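Local coordinates for GH127 beta-L-arabinofuranoside (Geobacillus stearothermophilus, PDB 4QK0), which probably removes beta-L-arabinofuranose units from arabinose-containing sugars, as a glycoside hydrolase of family GH127, at residues 427-436 with 439-450. Numbering follows the deposited sequence.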
ATOM      1  N   TYR A 427      24.752 -25.365 -10.749  1.00 31.27           N
ATOM      2  CA  TYR A 427      24.073 -24.527 -11.737  1.00 29.32           C
ATOM      3  C   TYR A 427      25.006 -23.966 -12.807  1.00 26.97           C
ATOM      4  O   TYR A 427      24.555 -23.320 -13.744  1.00 28.46           O
ATOM      5  CB  TYR A 427      23.314 -23.345 -11.037  1.00 28.93           C
ATOM      6  CG  TYR A 427      22.236 -23.819 -10.105  1.00 27.57           C
ATOM      7  CD1 TYR A 427      22.557 -24.344  -8.845  1.00 30.59           C
ATOM      8  CD2 TYR A 427      20.910 -23.821 -10.483  1.00 28.18           C
ATOM      9  CE1 TYR A 427      21.577 -24.832  -7.982  1.00 28.48           C
ATOM     10  CE2 TYR A 427      19.925 -24.307  -9.632  1.00 28.10           C
ATOM     11  CZ  TYR A 427      20.272 -24.796  -8.381  1.00 29.24           C
ATOM     12  OH  TYR A 427      19.315 -25.263  -7.530  1.00 28.95           O
ATOM     13  N   ILE A 428      26.298 -24.123 -12.646  1.00 27.73           N
ATOM     14  CA  ILE A 428      27.238 -23.476 -13.568  1.00 26.15           C
ATOM     15  C   ILE A 428      27.205 -24.142 -14.951  1.00 27.07           C
ATOM     16  O   ILE A 428      27.236 -23.445 -15.965  1.00 27.82           O
ATOM     17  CB  ILE A 428      28.658 -23.523 -12.995  1.00 28.45           C
ATOM     18  CG1 ILE A 428      28.708 -22.781 -11.654  1.00 31.65           C
ATOM     19  CG2 ILE A 428      29.659 -22.880 -13.939  1.00 28.54           C
ATOM     20  CD1 ILE A 428      29.988 -22.979 -10.895  1.00 31.36           C
ATOM     21  N   TYR A 429      27.220 -25.473 -14.957  1.00 28.03           N
ATOM     22  CA  TYR A 429      27.410 -26.276 -16.204  1.00 30.71           C
ATOM     23  C   TYR A 429      26.272 -27.235 -16.392  1.00 30.14           C
ATOM     24  O   TYR A 429      25.624 -27.622 -15.429  1.00 30.46           O
ATOM     25  CB  TYR A 429      28.728 -27.097 -16.158  1.00 29.46           C
ATOM     26  CG  TYR A 429      30.004 -26.285 -15.909  1.00 26.60           C
ATOM     27  CD1 TYR A 429      30.637 -25.586 -16.928  1.00 22.98           C
ATOM     28  CD2 TYR A 429      30.576 -26.251 -14.656  1.00 26.37           C
ATOM     29  CE1 TYR A 429      31.783 -24.846 -16.684  1.00 23.48           C
ATOM     30  CE2 TYR A 429      31.729 -25.527 -14.415  1.00 26.20           C
ATOM     31  CZ  TYR A 429      32.321 -24.824 -15.423  1.00 24.87           C
ATOM     32  OH  TYR A 429      33.487 -24.095 -15.148  1.00 27.49           O
ATOM     33  N   LEU A 430      25.993 -27.587 -17.629  1.00 33.01           N
ATOM     34  CA  LEU A 430      25.099 -28.719 -17.920  1.00 33.58           C
ATOM     35  C   LEU A 430      25.737 -29.609 -19.010  1.00 35.40           C
ATOM     36  O   LEU A 430      25.992 -29.154 -20.132  1.00 33.33           O
ATOM     37  CB  LEU A 430      23.736 -28.237 -18.382  1.00 33.79           C
ATOM     38  CG  LEU A 430      22.775 -29.353 -18.766  1.00 34.69           C
ATOM     39  CD1 LEU A 430      22.298 -30.157 -17.557  1.00 35.75           C
ATOM     40  CD2 LEU A 430      21.580 -28.776 -19.521  1.00 34.22           C
ATOM     41  N   GLN A 431      25.955 -30.877 -18.661  1.00 38.59           N
ATOM     42  CA  GLN A 431      26.453 -31.883 -19.590  1.00 42.16           C
ATOM     43  C   GLN A 431      25.270 -32.546 -20.246  1.00 39.50           C
ATOM     44  O   GLN A 431      24.428 -33.122 -19.595  1.00 42.41           O
ATOM     45  CB  GLN A 431      27.290 -32.963 -18.892  1.00 46.76           C
ATOM     46  CG  GLN A 431      27.838 -34.032 -19.838  1.00 49.39           C
ATOM     47  CD  GLN A 431      28.831 -33.433 -20.777  1.00 58.14           C
ATOM     48  OE1 GLN A 431      29.927 -33.066 -20.355  1.00 63.20           O
ATOM     49  NE2 GLN A 431      28.440 -33.256 -22.048  1.00 60.75           N
ATOM     50  N   THR A 432      25.213 -32.433 -21.553  1.00 39.94           N
ATOM     51  CA  THR A 432      24.260 -33.130 -22.374  1.00 42.81           C
ATOM     52  C   THR A 432      25.038 -34.045 -23.352  1.00 47.06           C
ATOM     53  O   THR A 432      26.276 -33.987 -23.393  1.00 43.31           O
ATOM     54  CB  THR A 432      23.440 -32.021 -23.021  1.00 44.90           C
ATOM     55  OG1 THR A 432      22.213 -31.936 -22.316  1.00 49.62           O
ATOM     56  CG2 THR A 432      23.187 -32.206 -24.440  1.00 41.37           C
ATOM     57  N   SER A 433      24.362 -34.944 -24.077  1.00 54.03           N
ATOM     58  CA  SER A 433      25.078 -35.794 -25.066  1.00 54.10           C
ATOM     59  C   SER A 433      25.403 -34.966 -26.310  1.00 53.50           C
ATOM     60  O   SER A 433      26.385 -35.196 -26.976  1.00 52.39           O
ATOM     61  CB  SER A 433      24.264 -37.031 -25.434  1.00 57.23           C
ATOM     62  OG  SER A 433      23.119 -36.669 -26.182  1.00 63.24           O
ATOM     63  N   ASP A 434      24.564 -33.981 -26.588  1.00 56.14           N
ATOM     64  CA  ASP A 434      24.823 -32.971 -27.603  1.00 58.79           C
ATOM     65  C   ASP A 434      25.964 -31.959 -27.331  1.00 61.80           C
ATOM     66  O   ASP A 434      26.523 -31.449 -28.296  1.00 62.88           O
ATOM     67  CB  ASP A 434      23.564 -32.121 -27.838  1.00 57.97           C
ATOM     68  CG  ASP A 434      22.406 -32.898 -28.512  1.00 61.96           C
ATOM     69  OD1 ASP A 434      22.529 -34.135 -28.762  1.00 49.08           O
ATOM     70  OD2 ASP A 434      21.382 -32.219 -28.809  1.00 53.83           O
ATOM     71  N   ALA A 435      26.287 -31.653 -26.064  1.00 55.01           N
ATOM     72  CA  ALA A 435      27.162 -30.521 -25.742  1.00 44.01           C
ATOM     73  C   ALA A 435      27.489 -30.381 -24.259  1.00 40.95           C
ATOM     74  O   ALA A 435      26.762 -30.883 -23.398  1.00 49.86           O
ATOM     75  CB  ALA A 435      26.499 -29.244 -26.226  1.00 43.62           C
ATOM     76  N   LEU A 436      28.594 -29.719 -23.947  1.00 36.44           N
ATOM     77  CA  LEU A 436      28.816 -29.194 -22.589  1.00 36.65           C
ATOM     78  C   LEU A 436      28.453 -27.680 -22.592  1.00 34.97           C
ATOM     79  O   LEU A 436      29.013 -26.890 -23.373  1.00 32.10           O
ATOM     80  CB  LEU A 436      30.247 -29.424 -22.151  1.00 36.89           C
ATOM     81  CG  LEU A 436      30.647 -29.273 -20.672  1.00 38.59           C
ATOM     82  CD1 LEU A 436      31.284 -27.950 -20.417  1.00 39.72           C
ATOM     83  CD2 LEU A 436      29.522 -29.494 -19.684  1.00 38.79           C
ATOM     84  N   HIS A 439      26.552 -22.139 -18.298  1.00 26.13           N
ATOM     85  CA  HIS A 439      25.469 -21.198 -17.989  1.00 24.72           C
ATOM     86  C   HIS A 439      25.969 -19.959 -17.243  1.00 26.27           C
ATOM     87  O   HIS A 439      25.610 -18.836 -17.594  1.00 26.34           O
ATOM     88  CB  HIS A 439      24.442 -21.817 -17.081  1.00 23.50           C
ATOM     89  CG  HIS A 439      23.758 -22.988 -17.657  1.00 24.72           C
ATOM     90  ND1 HIS A 439      23.406 -23.064 -18.986  1.00 26.75           N
ATOM     91  CD2 HIS A 439      23.362 -24.144 -17.086  1.00 24.93           C
ATOM     92  CE1 HIS A 439      22.822 -24.221 -19.206  1.00 27.28           C
ATOM     93  NE2 HIS A 439      22.767 -24.887 -18.064  1.00 28.23           N
ATOM     94  N   LEU A 440      26.808 -20.178 -16.226  1.00 28.00           N
ATOM     95  CA  LEU A 440      27.303 -19.088 -15.352  1.00 26.80           C
ATOM     96  C   LEU A 440      28.816 -18.939 -15.454  1.00 29.61           C
ATOM     97  O   LEU A 440      29.564 -19.921 -15.727  1.00 26.30           O
ATOM     98  CB  LEU A 440      26.945 -19.397 -13.916  1.00 26.06           C
ATOM     99  CG  LEU A 440      25.446 -19.669 -13.609  1.00 24.96           C
ATOM    100  CD1 LEU A 440      25.205 -20.013 -12.164  1.00 22.13           C
ATOM    101  CD2 LEU A 440      24.600 -18.491 -13.966  1.00 24.40           C
ATOM    102  N   TYR A 441      29.247 -17.693 -15.339  1.00 25.14           N
ATOM    103  CA  TYR A 441      30.636 -17.358 -15.449  1.00 27.88           C
ATOM    104  C   TYR A 441      31.194 -17.148 -14.023  1.00 30.00           C
ATOM    105  O   TYR A 441      30.994 -16.148 -13.383  1.00 31.35           O
ATOM    106  CB  TYR A 441      30.834 -16.176 -16.380  1.00 28.40           C
ATOM    107  CG  TYR A 441      30.459 -16.585 -17.777  1.00 27.62           C
ATOM    108  CD1 TYR A 441      31.215 -17.510 -18.465  1.00 29.55           C
ATOM    109  CD2 TYR A 441      29.310 -16.116 -18.386  1.00 29.91           C
ATOM    110  CE1 TYR A 441      30.847 -17.941 -19.735  1.00 32.01           C
ATOM    111  CE2 TYR A 441      28.927 -16.553 -19.654  1.00 32.69           C
ATOM    112  CZ  TYR A 441      29.734 -17.458 -20.329  1.00 31.54           C
ATOM    113  OH  TYR A 441      29.365 -17.918 -21.560  1.00 31.18           O
ATOM    114  N   VAL A 442      31.826 -18.200 -13.551  1.00 30.72           N
ATOM    115  CA  VAL A 442      32.206 -18.377 -12.168  1.00 34.11           C
ATOM    116  C   VAL A 442      33.510 -19.139 -12.225  1.00 32.63           C
ATOM    117  O   VAL A 442      33.564 -20.191 -12.863  1.00 31.40           O
ATOM    118  CB  VAL A 442      31.211 -19.274 -11.407  1.00 34.72           C
ATOM    119  CG1 VAL A 442      31.692 -19.482  -9.982  1.00 34.99           C
ATOM    120  CG2 VAL A 442      29.823 -18.665 -11.396  1.00 34.98           C
ATOM    121  N   GLY A 443      34.533 -18.592 -11.590  1.00 33.07           N
ATOM    122  CA  GLY A 443      35.816 -19.256 -11.432  1.00 34.91           C
ATOM    123  C   GLY A 443      35.589 -20.657 -10.881  1.00 38.63           C
ATOM    124  O   GLY A 443      35.030 -20.816  -9.814  1.00 35.64           O
ATOM    125  N   SER A 444      35.961 -21.673 -11.652  1.00 38.81           N
ATOM    126  CA  SER A 444      35.631 -23.061 -11.323  1.00 34.68           C
ATOM    127  C   SER A 444      36.273 -24.052 -12.286  1.00 32.78           C
ATOM    128  O   SER A 444      36.810 -23.675 -13.328  1.00 32.21           O
ATOM    129  CB  SER A 444      34.142 -23.265 -11.431  1.00 34.04           C
ATOM    130  OG  SER A 444      33.698 -22.949 -12.747  1.00 34.64           O
ATOM    131  N   ASP A 445      36.205 -25.323 -11.920  1.00 35.40           N
ATOM    132  CA  ASP A 445      36.494 -26.367 -12.871  1.00 38.89           C
ATOM    133  C   ASP A 445      35.573 -27.552 -12.766  1.00 37.07           C
ATOM    134  O   ASP A 445      34.882 -27.783 -11.758  1.00 36.04           O
ATOM    135  CB  ASP A 445      37.962 -26.766 -12.877  1.00 44.82           C
ATOM    136  CG  ASP A 445      38.461 -27.150 -11.533  1.00 48.92           C
ATOM    137  OD1 ASP A 445      37.892 -28.101 -10.975  1.00 66.00           O
ATOM    138  OD2 ASP A 445      39.407 -26.505 -11.055  1.00 54.83           O
ATOM    139  N   ILE A 446      35.482 -28.238 -13.896  1.00 35.35           N
ATOM    140  CA  ILE A 446      34.600 -29.372 -14.022  1.00 36.90           C
ATOM    141  C   ILE A 446      35.325 -30.491 -14.730  1.00 37.11           C
ATOM    142  O   ILE A 446      36.084 -30.278 -15.671  1.00 37.14           O
ATOM    143  CB  ILE A 446      33.299 -29.039 -14.746  1.00 36.16           C
ATOM    144  CG1 ILE A 446      32.459 -30.299 -14.898  1.00 36.38           C
ATOM    145  CG2 ILE A 446      33.569 -28.379 -16.095  1.00 38.12           C
ATOM    146  CD1 ILE A 446      31.064 -30.048 -15.394  1.00 38.28           C
ATOM    147  N   GLN A 447      35.098 -31.678 -14.204  1.00 42.26           N
ATOM    148  CA  GLN A 447      35.639 -32.916 -14.725  1.00 44.62           C
ATOM    149  C   GLN A 447      34.427 -33.689 -15.208  1.00 40.95           C
ATOM    150  O   GLN A 447      33.586 -34.056 -14.421  1.00 45.56           O
ATOM    151  CB  GLN A 447      36.344 -33.674 -13.585  1.00 48.40           C
ATOM    152  CG  GLN A 447      36.759 -35.091 -13.945  1.00 57.59           C
ATOM    153  CD  GLN A 447      37.786 -35.093 -15.050  1.00 61.12           C
ATOM    154  OE1 GLN A 447      37.524 -35.603 -16.143  1.00 71.52           O
ATOM    155  NE2 GLN A 447      38.950 -34.474 -14.790  1.00 60.88           N
ATOM    156  N   THR A 448      34.317 -33.938 -16.492  1.00 39.61           N
ATOM    157  CA  THR A 448      33.080 -34.496 -17.023  1.00 39.02           C
ATOM    158  C   THR A 448      33.418 -35.499 -18.119  1.00 46.44           C
ATOM    159  O   THR A 448      34.580 -35.720 -18.423  1.00 44.15           O
ATOM    160  CB  THR A 448      32.169 -33.342 -17.509  1.00 40.85           C
ATOM    161  OG1 THR A 448      30.897 -33.823 -17.982  1.00 44.90           O
ATOM    162  CG2 THR A 448      32.826 -32.535 -18.593  1.00 41.36           C
ATOM    163  N   GLU A 449      32.394 -36.076 -18.728  1.00 51.29           N
ATOM    164  CA  GLU A 449      32.570 -37.040 -19.804  1.00 55.81           C
ATOM    165  C   GLU A 449      31.770 -36.603 -21.010  1.00 53.94           C
ATOM    166  O   GLU A 449      30.564 -36.319 -20.915  1.00 56.48           O
ATOM    167  CB  GLU A 449      32.108 -38.416 -19.351  1.00 60.87           C
ATOM    168  CG  GLU A 449      32.950 -38.972 -18.213  1.00 61.58           C
ATOM    169  CD  GLU A 449      33.749 -40.197 -18.615  1.00 74.71           C
ATOM    170  OE1 GLU A 449      33.220 -41.046 -19.384  1.00 85.36           O
ATOM    171  OE2 GLU A 449      34.907 -40.310 -18.157  1.00 76.72           O
ATOM    172  N   ILE A 450      32.461 -36.458 -22.130  1.00 58.95           N
ATOM    173  CA  ILE A 450      31.821 -36.043 -23.374  1.00 61.40           C
ATOM    174  C   ILE A 450      32.198 -37.137 -24.390  1.00 69.30           C
ATOM    175  O   ILE A 450      33.391 -37.498 -24.528  1.00 61.72           O
ATOM    176  CB  ILE A 450      32.240 -34.606 -23.823  1.00 59.65           C
ATOM    177  CG1 ILE A 450      32.354 -33.648 -22.622  1.00 54.77           C
ATOM    178  CG2 ILE A 450      31.219 -34.014 -24.802  1.00 66.57           C
ATOM    179  CD1 ILE A 450      32.900 -32.264 -22.935  1.00 54.65           C
TER
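Ile446 packs against one face of the Tyr429 ring while the tyrosine hydroxyl reaches Ser444, bridging strands 429-431 and 444-450, which approach to 8.9 Å at 26°. The first pairs with 436-438 in a mixed sheet; the second, in the GH127 middle domain, lies beside 453-461 in an antiparallel sheet. Followed outward, Tyr429 CB meets Ile446 CD1 at 3.8 Å, CG and CD2 continue along that side chain, and beta-branched Ile446 sets its CG2 methyl over the ring centre, a CH-pi contact at 3.7 Å, 8° off the normal. Ile428 CG2 touches the opposite face nearer the rim, sandwiching the ring. Tyrosine suits this place by joining apolar faces to a polar end: Tyr429 OH donates to Ser444 OG at 2.7 Å, near the ring plane. The serine hydroxyl, swung between its backbone N and carbonyl carbon (chi1 58°), donates in turn to Val442 O; Gln459 also bonds the phenol oxygen.

Farther along, Gln431, bent at chi2, supplies both acceptor and donor: Thr448 OG1 donates in the carbonyl plane to a lone pair of Gln431 OE1 at 2.7 Å, while NE2 bonds Thr432 O, fixing the amide's rotation. At the open end of the hairpin of 429-431 with 436-438, Ile428 O accepts His439 N at 2.8 Å and, weakly, Leu440 N. The imidazole passes Leu430 CB with NE2, while ND1 bonds Tyr513. Ile428 CD1 packs crosswise on Val442 CB at 3.9 Å.

Chemically, a largely apolar centre flanked by hydrogen bonds from side-chain hydroxyls, one to a carboxamide, joins the two strands without backbone pairing between them.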